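Local coordinates for protein transaminase (Arthrobacter sp., PDB 5G2Q) that probably catalyses the pyridoxal-phosphate-dependent transfer of amino groups between amines and carbonyl compounds, as a class-III aminotransferase, at residues V142-D147 against I235-Q240; W266-V271 against F282-Y287; K398-K403 against M437-R442. All coordinates share one frame; numbering follows the deposited sequence.

Interaction 1 of 3, residues V142-D147 against I235-Q240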
loop_
_atom_site.group_PDB
_atom_site.type_symbol
_atom_site.label_atom_id
_atom_site.label_comp_id
_atom_site.label_asym_id
_atom_site.label_seq_id
_atom_site.Cartn_x
_atom_site.Cartn_y
_atom_site.Cartn_z
ATOM N N VAL F 142 -4.298 5.695 -13.747
ATOM C CA VAL F 142 -5.016 4.628 -14.474
ATOM C C VAL F 142 -4.155 4.054 -15.593
ATOM O O VAL F 142 -3.675 4.787 -16.453
ATOM C CB VAL F 142 -6.351 5.128 -15.056
ATOM C CG1 VAL F 142 -7.074 4.021 -15.815
ATOM C CG2 VAL F 142 -7.244 5.666 -13.960
ATOM N N THR F 143 -3.961 2.737 -15.593
ATOM C CA THR F 143 -3.248 2.081 -16.664
ATOM C C THR F 143 -4.194 1.119 -17.403
ATOM O O THR F 143 -5.394 1.090 -17.083
ATOM C CB THR F 143 -2.028 1.344 -16.138
ATOM O OG1 THR F 143 -1.248 0.885 -17.259
ATOM C CG2 THR F 143 -2.449 0.175 -15.307
ATOM N N ARG F 144 -3.719 0.366 -18.417
ATOM C CA ARG F 144 -4.591 -0.686 -18.960
ATOM C C ARG F 144 -4.048 -2.107 -18.855
ATOM O O ARG F 144 -2.832 -2.346 -18.868
ATOM C CB ARG F 144 -5.013 -0.420 -20.404
ATOM C CG ARG F 144 -5.854 0.816 -20.631
ATOM C CD ARG F 144 -4.937 1.992 -20.861
ATOM N NE ARG F 144 -3.747 1.575 -21.602
ATOM C CZ ARG F 144 -3.687 1.508 -22.924
ATOM N NH1 ARG F 144 -4.752 1.850 -23.649
ATOM N NH2 ARG F 144 -2.569 1.113 -23.510
ATOM N N GLU F 145 -4.984 -3.045 -18.751
ATOM C CA GLU F 145 -4.722 -4.465 -19.019
ATOM C C GLU F 145 -3.713 -4.689 -20.210
ATOM O O GLU F 145 -3.852 -4.073 -21.276
ATOM C CB GLU F 145 -6.080 -5.203 -19.207
ATOM C CG GLU F 145 -6.052 -6.580 -19.860
ATOM C CD GLU F 145 -7.445 -7.177 -19.974
ATOM O OE1 GLU F 145 -8.414 -6.407 -20.289
ATOM O OE2 GLU F 145 -7.557 -8.411 -19.724
ATOM N N HIS F 146 -2.707 -5.542 -19.983
ATOM C CA HIS F 146 -1.611 -5.829 -20.936
ATOM C C HIS F 146 -0.677 -4.677 -21.317
ATOM O O HIS F 146 0.159 -4.840 -22.225
ATOM C CB HIS F 146 -2.089 -6.584 -22.201
ATOM C CG HIS F 146 -2.992 -7.737 -21.893
ATOM N ND1 HIS F 146 -4.212 -7.921 -22.514
ATOM C CD2 HIS F 146 -2.865 -8.751 -21.003
ATOM C CE1 HIS F 146 -4.792 -9.006 -22.026
ATOM N NE2 HIS F 146 -3.991 -9.536 -21.119
ATOM N N ASP F 147 -0.809 -3.522 -20.664
ATOM C CA ASP F 147 0.184 -2.466 -20.873
ATOM C C ASP F 147 1.537 -2.913 -20.335
ATOM O O ASP F 147 1.614 -3.686 -19.407
ATOM C CB ASP F 147 -0.202 -1.175 -20.156
ATOM C CG ASP F 147 -1.036 -0.225 -21.013
ATOM O OD1 ASP F 147 -1.674 -0.637 -22.028
ATOM O OD2 ASP F 147 -1.075 0.963 -20.607
ATOM N N ILE F 235 -2.266 6.610 -18.221
ATOM C CA ILE F 235 -1.052 6.373 -18.995
ATOM C C ILE F 235 -1.372 5.274 -20.014
ATOM O O ILE F 235 -1.866 4.203 -19.640
ATOM C CB ILE F 235 0.145 5.991 -18.099
ATOM C CG1 ILE F 235 1.422 5.769 -18.933
ATOM C CG2 ILE F 235 -0.139 4.747 -17.282
ATOM C CD1 ILE F 235 2.715 6.112 -18.196
ATOM N N THR F 236 -1.132 5.543 -21.302
ATOM C CA THR F 236 -1.461 4.552 -22.332
ATOM C C THR F 236 -0.323 4.291 -23.273
ATOM O O THR F 236 0.609 5.053 -23.306
ATOM C CB THR F 236 -2.682 4.945 -23.198
ATOM O OG1 THR F 236 -2.377 6.121 -23.957
ATOM C CG2 THR F 236 -3.925 5.152 -22.349
ATOM N N GLU F 237 -0.383 3.181 -24.003
ATOM C CA GLU F 237 0.427 3.018 -25.192
ATOM C C GLU F 237 -0.584 3.212 -26.323
ATOM O O GLU F 237 -1.668 2.675 -26.275
ATOM C CB GLU F 237 1.059 1.610 -25.282
ATOM C CG GLU F 237 1.786 1.084 -24.035
ATOM C CD GLU F 237 2.324 -0.352 -24.192
ATOM O OE1 GLU F 237 3.317 -0.564 -24.945
ATOM O OE2 GLU F 237 1.779 -1.281 -23.544
ATOM N N VAL F 238 -0.247 4.008 -27.322
ATOM C CA VAL F 238 -1.071 4.128 -28.513
ATOM C C VAL F 238 -1.289 2.732 -29.095
ATOM O O VAL F 238 -2.403 2.362 -29.537
ATOM C CB VAL F 238 -0.383 5.059 -29.526
ATOM C CG1 VAL F 238 -1.232 5.281 -30.759
ATOM C CG2 VAL F 238 -0.072 6.392 -28.856
ATOM N N SER F 239 -0.223 1.941 -29.071
ATOM C CA SER F 239 -0.222 0.603 -29.655
ATOM C C SER F 239 0.553 -0.195 -28.662
ATOM O O SER F 239 1.658 0.179 -28.365
ATOM C CB SER F 239 0.511 0.606 -31.012
ATOM O OG SER F 239 0.797 -0.729 -31.437
ATOM N N GLN F 240 -0.023 -1.243 -28.097
ATOM C CA GLN F 240 0.675 -1.976 -27.047
ATOM C C GLN F 240 1.862 -2.709 -27.644
ATOM O O GLN F 240 1.727 -3.493 -28.605
ATOM C CB GLN F 240 -0.256 -2.921 -26.310
ATOM C CG GLN F 240 -1.288 -2.234 -25.429
ATOM C CD GLN F 240 -2.243 -3.227 -24.788
ATOM O OE1 GLN F 240 -2.709 -4.156 -25.439
ATOM N NE2 GLN F 240 -2.542 -3.042 -23.521
HETATM O O HOH W 1 -4.760 -6.106 -24.797
#
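Thr236 lies over the middle of one face of the Arg144 guanidinium, its CB 3.6 Å from Arg144 CZ and its CG2 running alongside CD and NH1, while Asp147 OD2 meets the edge of the group in its plane. Arg144 NE gives Asp147 OD2 a nearly straight bond of 2.9 Å; the second arm of the salt bridge, NH2 to OD1, is modelled very short and its exact length is doubtful. Bends at chi2 (88°) and chi3 (35°) curl the arginine back onto this carboxylate. Gln240 supplies the second flat group: its NE2 spends both hydrogens close to the amide plane, one on Glu145 O at 2.8 Å, the other on the anti lone pair of Asp147 OD1 at 3.0 Å. A water that donates to Gln240 OE1 at 2.9 Å also bonds His146 ND1; Thr245 OG1 bonds the same OE1, and Asn407 OD1 bonds His146 NE2. These groups gather at the C-terminal ends of two neighbouring parallel strands, 140-144 and 231-236, in the large central sheet of the fold-type I aminotransferases, tied here by Ile235 N to Val142 O at 2.9 Å. Beyond the first strand the chain reverses through a type II turn, Arg144 to Asp147, whose Glu145 carbonyl faces Gln240. Glu237 OE2 comes within 3.8 Å of Asp147 OD1, a like-charge approach that Arg144 probably eases; Tyr148 N and Gly241 N bond the Glu237 carboxylate, whose side chain touches the bound PDA. Asp147 OD2 also bonds His149 NE2.

Interaction 2 of 3, residues W266-V271 against F282-Y287. With PDA (2-[(3-hydroxy-2-methyl-5-phosphonooxymethyl-pyridin-4-ylmethyl)-amino]-propionic acid), chain R.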
loop_
_atom_site.group_PDB
_atom_site.type_symbol
_atom_site.label_atom_id
_atom_site.label_comp_id
_atom_site.label_asym_id
_atom_site.label_seq_id
_atom_site.Cartn_x
_atom_site.Cartn_y
_atom_site.Cartn_z
ATOM N N TRP F 266 -3.528 13.112 -19.657
ATOM C CA TRP F 266 -3.266 11.947 -20.458
ATOM C C TRP F 266 -1.805 11.852 -20.701
ATOM O O TRP F 266 -1.189 12.786 -21.231
ATOM C CB TRP F 266 -4.088 11.926 -21.769
ATOM C CG TRP F 266 -3.661 10.814 -22.720
ATOM C CD1 TRP F 266 -3.307 9.536 -22.383
ATOM C CD2 TRP F 266 -3.528 10.899 -24.137
ATOM N NE1 TRP F 266 -2.955 8.829 -23.500
ATOM C CE2 TRP F 266 -3.075 9.646 -24.590
ATOM C CE3 TRP F 266 -3.736 11.912 -25.063
ATOM C CZ2 TRP F 266 -2.835 9.373 -25.946
ATOM C CZ3 TRP F 266 -3.488 11.645 -26.408
ATOM C CH2 TRP F 266 -3.053 10.380 -26.836
ATOM N N ILE F 267 -1.224 10.732 -20.279
ATOM C CA ILE F 267 0.185 10.455 -20.595
ATOM C C ILE F 267 0.217 9.457 -21.786
ATOM O O ILE F 267 -0.298 8.346 -21.679
ATOM C CB ILE F 267 0.947 9.857 -19.389
ATOM C CG1 ILE F 267 0.908 10.788 -18.185
ATOM C CG2 ILE F 267 2.373 9.484 -19.770
ATOM C CD1 ILE F 267 1.297 10.107 -16.888
ATOM N N SER F 268 0.800 9.866 -22.914
ATOM C CA SER F 268 1.070 8.936 -24.020
ATOM C C SER F 268 2.452 8.323 -23.814
ATOM O O SER F 268 3.469 9.007 -23.944
ATOM C CB SER F 268 0.978 9.643 -25.389
ATOM O OG SER F 268 1.111 8.723 -26.442
ATOM N N ASP F 269 2.502 7.045 -23.453
ATOM C CA ASP F 269 3.793 6.369 -23.366
ATOM C C ASP F 269 4.367 6.061 -24.774
ATOM O O ASP F 269 4.010 5.080 -25.416
ATOM C CB ASP F 269 3.685 5.128 -22.479
ATOM C CG ASP F 269 5.012 4.444 -22.281
ATOM O OD1 ASP F 269 6.002 4.853 -22.944
ATOM O OD2 ASP F 269 5.064 3.497 -21.468
ATOM N N GLU F 270 5.244 6.932 -25.262
ATOM C CA GLU F 270 5.724 6.855 -26.624
ATOM C C GLU F 270 7.118 6.228 -26.723
ATOM O O GLU F 270 7.837 6.409 -27.734
ATOM C CB GLU F 270 5.681 8.239 -27.296
ATOM C CG GLU F 270 4.284 8.813 -27.540
ATOM C CD GLU F 270 3.614 8.263 -28.810
ATOM O OE1 GLU F 270 4.287 7.555 -29.605
ATOM O OE2 GLU F 270 2.393 8.533 -29.000
ATOM N N VAL F 271 7.506 5.477 -25.690
ATOM C CA VAL F 271 8.847 4.879 -25.694
ATOM C C VAL F 271 9.092 3.980 -26.919
ATOM O O VAL F 271 10.104 4.082 -27.582
ATOM C CB VAL F 271 9.159 4.097 -24.400
ATOM C CG1 VAL F 271 10.454 3.291 -24.595
ATOM C CG2 VAL F 271 9.256 5.045 -23.190
ATOM N N PHE F 282 5.152 10.479 -33.806
ATOM C CA PHE F 282 4.699 9.747 -32.632
ATOM C C PHE F 282 3.385 9.062 -32.900
ATOM O O PHE F 282 2.588 9.525 -33.713
ATOM C CB PHE F 282 4.562 10.693 -31.433
ATOM C CG PHE F 282 5.885 11.223 -30.918
ATOM C CD1 PHE F 282 6.710 10.432 -30.120
ATOM C CD2 PHE F 282 6.304 12.509 -31.230
ATOM C CE1 PHE F 282 7.921 10.904 -29.655
ATOM C CE2 PHE F 282 7.516 12.993 -30.758
ATOM C CZ PHE F 282 8.325 12.187 -29.978
ATOM N N GLY F 283 3.150 7.973 -32.183
ATOM C CA GLY F 283 1.930 7.204 -32.333
ATOM C C GLY F 283 0.640 8.006 -32.292
ATOM O O GLY F 283 -0.271 7.813 -33.121
ATOM N N TYR F 284 0.544 8.886 -31.307
ATOM C CA TYR F 284 -0.660 9.649 -31.080
ATOM C C TYR F 284 -1.016 10.580 -32.227
ATOM O O TYR F 284 -2.179 10.939 -32.378
ATOM C CB TYR F 284 -0.536 10.426 -29.775
ATOM C CG TYR F 284 0.324 11.660 -29.850
ATOM C CD1 TYR F 284 -0.134 12.815 -30.473
ATOM C CD2 TYR F 284 1.576 11.691 -29.247
ATOM C CE1 TYR F 284 0.651 13.943 -30.540
ATOM C CE2 TYR F 284 2.354 12.828 -29.273
ATOM C CZ TYR F 284 1.888 13.943 -29.928
ATOM O OH TYR F 284 2.671 15.069 -29.983
ATOM N N GLN F 285 -0.046 10.949 -33.067
ATOM C CA GLN F 285 -0.352 11.876 -34.155
ATOM C C GLN F 285 -1.179 11.249 -35.311
ATOM O O GLN F 285 -1.667 11.955 -36.182
ATOM C CB GLN F 285 0.913 12.522 -34.678
ATOM C CG GLN F 285 1.750 13.244 -33.628
ATOM C CD GLN F 285 3.069 13.729 -34.208
ATOM O OE1 GLN F 285 3.733 12.997 -34.984
ATOM N NE2 GLN F 285 3.466 14.957 -33.845
ATOM N N HIS F 286 -1.350 9.933 -35.304
ATOM C CA HIS F 286 -2.297 9.299 -36.196
ATOM C C HIS F 286 -3.746 9.668 -35.850
ATOM O O HIS F 286 -4.671 9.375 -36.633
ATOM C CB HIS F 286 -2.182 7.777 -36.071
ATOM C CG HIS F 286 -0.952 7.201 -36.694
ATOM N ND1 HIS F 286 -0.804 7.059 -38.062
ATOM C CD2 HIS F 286 0.177 6.702 -36.138
ATOM C CE1 HIS F 286 0.369 6.511 -38.318
ATOM N NE2 HIS F 286 0.985 6.286 -37.168
ATOM N N TYR F 287 -3.958 10.264 -34.673
ATOM C CA TYR F 287 -5.288 10.288 -34.105
ATOM C C TYR F 287 -5.904 11.652 -33.822
ATOM O O TYR F 287 -6.959 11.732 -33.190
ATOM C CB TYR F 287 -5.288 9.458 -32.845
ATOM C CG TYR F 287 -4.917 8.026 -33.093
ATOM C CD1 TYR F 287 -5.809 7.149 -33.711
ATOM C CD2 TYR F 287 -3.697 7.533 -32.677
ATOM C CE1 TYR F 287 -5.486 5.820 -33.912
ATOM C CE2 TYR F 287 -3.354 6.212 -32.870
ATOM C CZ TYR F 287 -4.246 5.355 -33.488
ATOM O OH TYR F 287 -3.896 4.032 -33.688
HETATM N N PDA R . 10.012 -2.090 -23.632
HETATM N N1 PDA R . 7.384 2.017 -22.117
HETATM C C2 PDA R . 7.173 1.254 -23.196
HETATM C C2A PDA R . 5.919 1.501 -23.991
HETATM C C3 PDA R . 8.182 0.211 -23.559
HETATM O O3A PDA R . 8.005 -0.560 -24.676
HETATM C C4 PDA R . 9.320 0.066 -22.762
HETATM C C4A PDA R . 10.337 -0.968 -23.104
HETATM C C5 PDA R . 9.462 0.905 -21.637
HETATM C C5A PDA R . 10.637 0.834 -20.682
HETATM O OP4 PDA R . 11.835 1.282 -21.330
HETATM P P PDA R . 13.267 0.697 -20.877
HETATM O OP1 PDA R . 13.550 1.077 -19.393
HETATM O OP2 PDA R . 14.383 1.338 -21.706
HETATM O OP3 PDA R . 13.239 -0.791 -21.044
HETATM C C6 PDA R . 8.491 1.864 -21.351
HETATM C CA PDA R . 10.976 -3.152 -24.001
HETATM C CB PDA R . 11.599 -3.822 -22.776
HETATM C C PDA R . 10.547 -4.169 -25.041
HETATM O O PDA R . 10.783 -5.391 -24.853
HETATM O OXT PDA R . 9.984 -3.773 -26.091
#
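Leaving strand 265-269, the backbone brings Glu270 CA to 6.7 Å from Phe282 CA, facing the start of the 3-10 turn 283-286 with its first amides turned to the glutamate. A bend at chi2 (-82°) swings the Glu270 carboxylate across to them: Gly283 N binds OE1 at 2.8 Å and Tyr284 N binds OE2 at 3.0 Å, both on the syn side though somewhat out of the carboxylate plane. Ser268 OG donates to OE2 from the anti side, and Thr273 OG1 bonds OE1, so both buried oxygens are gripped twice. Glu270 OE1 also lies in plane at the edge of the Phe282 ring, and Glu270 OE2 at the edge of the Tyr284 ring, near its plane, 3.3 Å from Tyr284 CD2. At Gly283 a CB would crowd OE1. Trp266 CH2 touches Tyr284 CB at 3.9 Å. From the same strand Asp269 OD2 reaches the pyridine N1 of PDA at 2.8 Å, as the cofactor-binding aspartate does across this fold; its OD1 closes an Asx turn onto Val271 N, and Val271 CB packs on the pyridine ring. Strand 265-269 runs between strands 231-236 and 293-296, with Trp266 against helix 251-262 and Tyr284 and Glu270 against Ile294.

Interaction 3 of 3, residues K398-K403 against M437-R442. With PDA (2-[(3-hydroxy-2-methyl-5-phosphonooxymethyl-pyridin-4-ylmethyl)-amino]-propionic acid), chain R.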
loop_
_atom_site.group_PDB
_atom_site.type_symbol
_atom_site.label_atom_id
_atom_site.label_comp_id
_atom_site.label_asym_id
_atom_site.label_seq_id
_atom_site.Cartn_x
_atom_site.Cartn_y
_atom_site.Cartn_z
ATOM N N LYS F 398 -9.451 -22.383 -35.749
ATOM C CA LYS F 398 -9.440 -20.917 -35.818
ATOM C C LYS F 398 -9.330 -20.155 -34.491
ATOM O O LYS F 398 -9.590 -18.960 -34.457
ATOM C CB LYS F 398 -10.573 -20.381 -36.706
ATOM C CG LYS F 398 -10.175 -20.357 -38.186
ATOM C CD LYS F 398 -9.628 -18.991 -38.626
ATOM C CE LYS F 398 -8.329 -19.060 -39.432
ATOM N NZ LYS F 398 -8.315 -19.811 -40.731
ATOM N N THR F 399 -8.933 -20.827 -33.412
ATOM C CA THR F 399 -8.595 -20.126 -32.149
ATOM C C THR F 399 -7.085 -20.154 -31.953
ATOM O O THR F 399 -6.417 -20.968 -32.602
ATOM C CB THR F 399 -9.250 -20.778 -30.904
ATOM O OG1 THR F 399 -8.957 -22.183 -30.916
ATOM C CG2 THR F 399 -10.761 -20.565 -30.904
ATOM N N PRO F 400 -6.535 -19.253 -31.087
ATOM C CA PRO F 400 -5.105 -19.284 -30.761
ATOM C C PRO F 400 -4.734 -20.601 -30.092
ATOM O O PRO F 400 -5.582 -21.183 -29.421
ATOM C CB PRO F 400 -4.935 -18.115 -29.796
ATOM C CG PRO F 400 -6.317 -17.713 -29.366
ATOM C CD PRO F 400 -7.156 -18.021 -30.581
ATOM N N TYR F 401 -3.516 -21.103 -30.337
ATOM C CA TYR F 401 -3.063 -22.359 -29.724
ATOM C C TYR F 401 -2.955 -22.231 -28.198
ATOM O O TYR F 401 -3.301 -23.151 -27.476
ATOM C CB TYR F 401 -1.713 -22.784 -30.275
ATOM C CG TYR F 401 -1.737 -23.381 -31.665
ATOM C CD1 TYR F 401 -1.912 -24.754 -31.852
ATOM C CD2 TYR F 401 -1.556 -22.576 -32.803
ATOM C CE1 TYR F 401 -1.932 -25.308 -33.130
ATOM C CE2 TYR F 401 -1.559 -23.124 -34.098
ATOM C CZ TYR F 401 -1.745 -24.490 -34.246
ATOM O OH TYR F 401 -1.761 -25.042 -35.487
ATOM N N VAL F 402 -2.433 -21.102 -27.726
ATOM C CA VAL F 402 -2.141 -20.901 -26.284
ATOM C C VAL F 402 -3.325 -20.228 -25.578
ATOM O O VAL F 402 -3.466 -19.025 -25.644
ATOM C CB VAL F 402 -0.853 -20.062 -26.101
ATOM C CG1 VAL F 402 -0.507 -19.921 -24.632
ATOM C CG2 VAL F 402 0.291 -20.709 -26.862
ATOM N N LYS F 403 -4.205 -21.000 -24.948
ATOM C CA LYS F 403 -5.457 -20.394 -24.424
ATOM C C LYS F 403 -5.277 -19.165 -23.509
ATOM O O LYS F 403 -6.095 -18.254 -23.545
ATOM C CB LYS F 403 -6.371 -21.419 -23.735
ATOM C CG LYS F 403 -7.795 -20.891 -23.564
ATOM C CD LYS F 403 -8.407 -21.217 -22.202
ATOM C CE LYS F 403 -9.738 -20.489 -21.969
ATOM N NZ LYS F 403 -10.426 -20.863 -20.690
ATOM N N MET F 437 4.507 -12.164 -27.101
ATOM C CA MET F 437 3.276 -12.887 -26.793
ATOM C C MET F 437 3.236 -14.234 -27.513
ATOM O O MET F 437 3.777 -14.362 -28.587
ATOM C CB MET F 437 2.051 -12.018 -27.096
ATOM C CG MET F 437 2.041 -10.697 -26.317
ATOM S SD MET F 437 1.970 -10.936 -24.523
ATOM C CE MET F 437 3.650 -10.598 -23.997
ATOM N N PRO F 438 2.648 -15.249 -26.882
ATOM C CA PRO F 438 2.508 -16.620 -27.416
ATOM C C PRO F 438 1.700 -16.742 -28.736
ATOM O O PRO F 438 2.069 -17.518 -29.652
ATOM C CB PRO F 438 1.776 -17.353 -26.289
ATOM C CG PRO F 438 1.008 -16.276 -25.573
ATOM C CD PRO F 438 1.928 -15.085 -25.596
ATOM N N ASN F 439 0.629 -15.972 -28.856
ATOM C CA ASN F 439 -0.181 -16.060 -30.063
ATOM C C ASN F 439 0.013 -14.952 -31.106
ATOM O O ASN F 439 -0.728 -14.912 -32.077
ATOM C CB ASN F 439 -1.667 -16.140 -29.700
ATOM C CG ASN F 439 -1.981 -17.279 -28.764
ATOM O OD1 ASN F 439 -1.581 -18.412 -28.994
ATOM N ND2 ASN F 439 -2.734 -16.981 -27.689
ATOM N N THR F 440 0.974 -14.051 -30.913
ATOM C CA THR F 440 1.007 -12.808 -31.680
ATOM C C THR F 440 2.428 -12.412 -32.018
ATOM O O THR F 440 3.249 -12.324 -31.137
ATOM C CB THR F 440 0.410 -11.629 -30.873
ATOM O OG1 THR F 440 -0.795 -12.026 -30.223
ATOM C CG2 THR F 440 0.126 -10.424 -31.782
ATOM N N MET F 441 2.703 -12.120 -33.286
ATOM C CA MET F 441 4.032 -11.680 -33.694
ATOM C C MET F 441 4.144 -10.176 -33.535
ATOM O O MET F 441 3.176 -9.480 -33.798
ATOM C CB MET F 441 4.283 -12.045 -35.144
ATOM C CG MET F 441 3.889 -13.459 -35.472
ATOM S SD MET F 441 4.992 -14.150 -36.692
ATOM C CE MET F 441 6.116 -12.782 -36.976
ATOM N N ARG F 442 5.312 -9.704 -33.087
ATOM C CA ARG F 442 5.636 -8.274 -32.975
ATOM C C ARG F 442 6.818 -7.975 -33.902
ATOM O O ARG F 442 7.981 -8.156 -33.523
ATOM C CB ARG F 442 5.968 -7.891 -31.518
ATOM C CG ARG F 442 6.241 -6.412 -31.241
ATOM C CD ARG F 442 7.693 -6.119 -30.803
ATOM N NE ARG F 442 8.066 -6.605 -29.460
ATOM C CZ ARG F 442 8.638 -5.867 -28.503
ATOM N NH1 ARG F 442 8.917 -4.596 -28.715
ATOM N NH2 ARG F 442 8.936 -6.398 -27.318
HETATM N N PDA R . 10.012 -2.090 -23.632
HETATM N N1 PDA R . 7.384 2.017 -22.117
HETATM C C2 PDA R . 7.173 1.254 -23.196
HETATM C C2A PDA R . 5.919 1.501 -23.991
HETATM C C3 PDA R . 8.182 0.211 -23.559
HETATM O O3A PDA R . 8.005 -0.560 -24.676
HETATM C C4 PDA R . 9.320 0.066 -22.762
HETATM C C4A PDA R . 10.337 -0.968 -23.104
HETATM C C5 PDA R . 9.462 0.905 -21.637
HETATM C C5A PDA R . 10.637 0.834 -20.682
HETATM O OP4 PDA R . 11.835 1.282 -21.330
HETATM P P PDA R . 13.267 0.697 -20.877
HETATM O OP1 PDA R . 13.550 1.077 -19.393
HETATM O OP2 PDA R . 14.383 1.338 -21.706
HETATM O OP3 PDA R . 13.239 -0.791 -21.044
HETATM C C6 PDA R . 8.491 1.864 -21.351
HETATM C CA PDA R . 10.976 -3.152 -24.001
HETATM C CB PDA R . 11.599 -3.822 -22.776
HETATM C C PDA R . 10.547 -4.169 -25.041
HETATM O O PDA R . 10.783 -5.391 -24.853
HETATM O OXT PDA R . 9.984 -3.773 -26.091
HETATM O O HOH W 2 -1.921 -19.103 -31.794
#
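Asn439 has CG anti to its carbonyl carbon (chi1 -56°), and a further turn at chi2 (-49°) lays its amide alongside the backbone of Val402. The result is a two-bond pairing of a side-chain amide with one residue's backbone N-H and C=O, joining the 398-403 loop to the lead-in of strand 440-443 in the small antiparallel sheet. Val402 N reaches Asn439 OD1 at 3.1 Å, in the carbonyl plane and on a lone pair; Asn439 ND2 returns an almost straight bond to Val402 O at 3.0 Å, with Asp405 OD1 as its second acceptor. Asn439 OD1 also takes a hydrogen from a water at 2.9 Å, which in turn accepts from Tyr401 N. Pro400 presses its CB to 3.2 Å from Asn439 CG, and Val402 CG2 rests on Pro438 CB at 3.7 Å. With an alanine here the amide is gone, and the N-H and C=O of Val402 would probably be left without these mates, the loop less firmly held to the strand. Farther along, Arg442, its chain bent at chi2 and chi3, turns to the bound PDA, whose carboxylate lies at the edge of the guanidinium: Arg442 NH1 donates to PDA OXT at 2.9 Å, and NH2 gives OXT a bond of 3.1 Å and PDA O a weak one.

In the fold
From the N terminus, the three contacts follow in series, none nested in or crossing another. Interaction 1 closes an 87-residue excursion that includes strand 189-192 and helix 214-226. Interaction 2 then closes a short loop of 10 residues, between strands 265-269 and 293-296. The two abut within the central sheet, where Asp269 N probably hydrogen-bonds Thr236 O (2.8 Å) and Trp266 NE1 bonds Thr236 OG1, while Val238 packs on Tyr287. Interaction 3, spanning 33 residues that include helix 418-426, belongs to the C-terminal part; its centre is about 26 Å from that of interaction 2. Bound PDA lies between interactions 2 and 3 and touches both, and Glu237 of interaction 1 borders it as well.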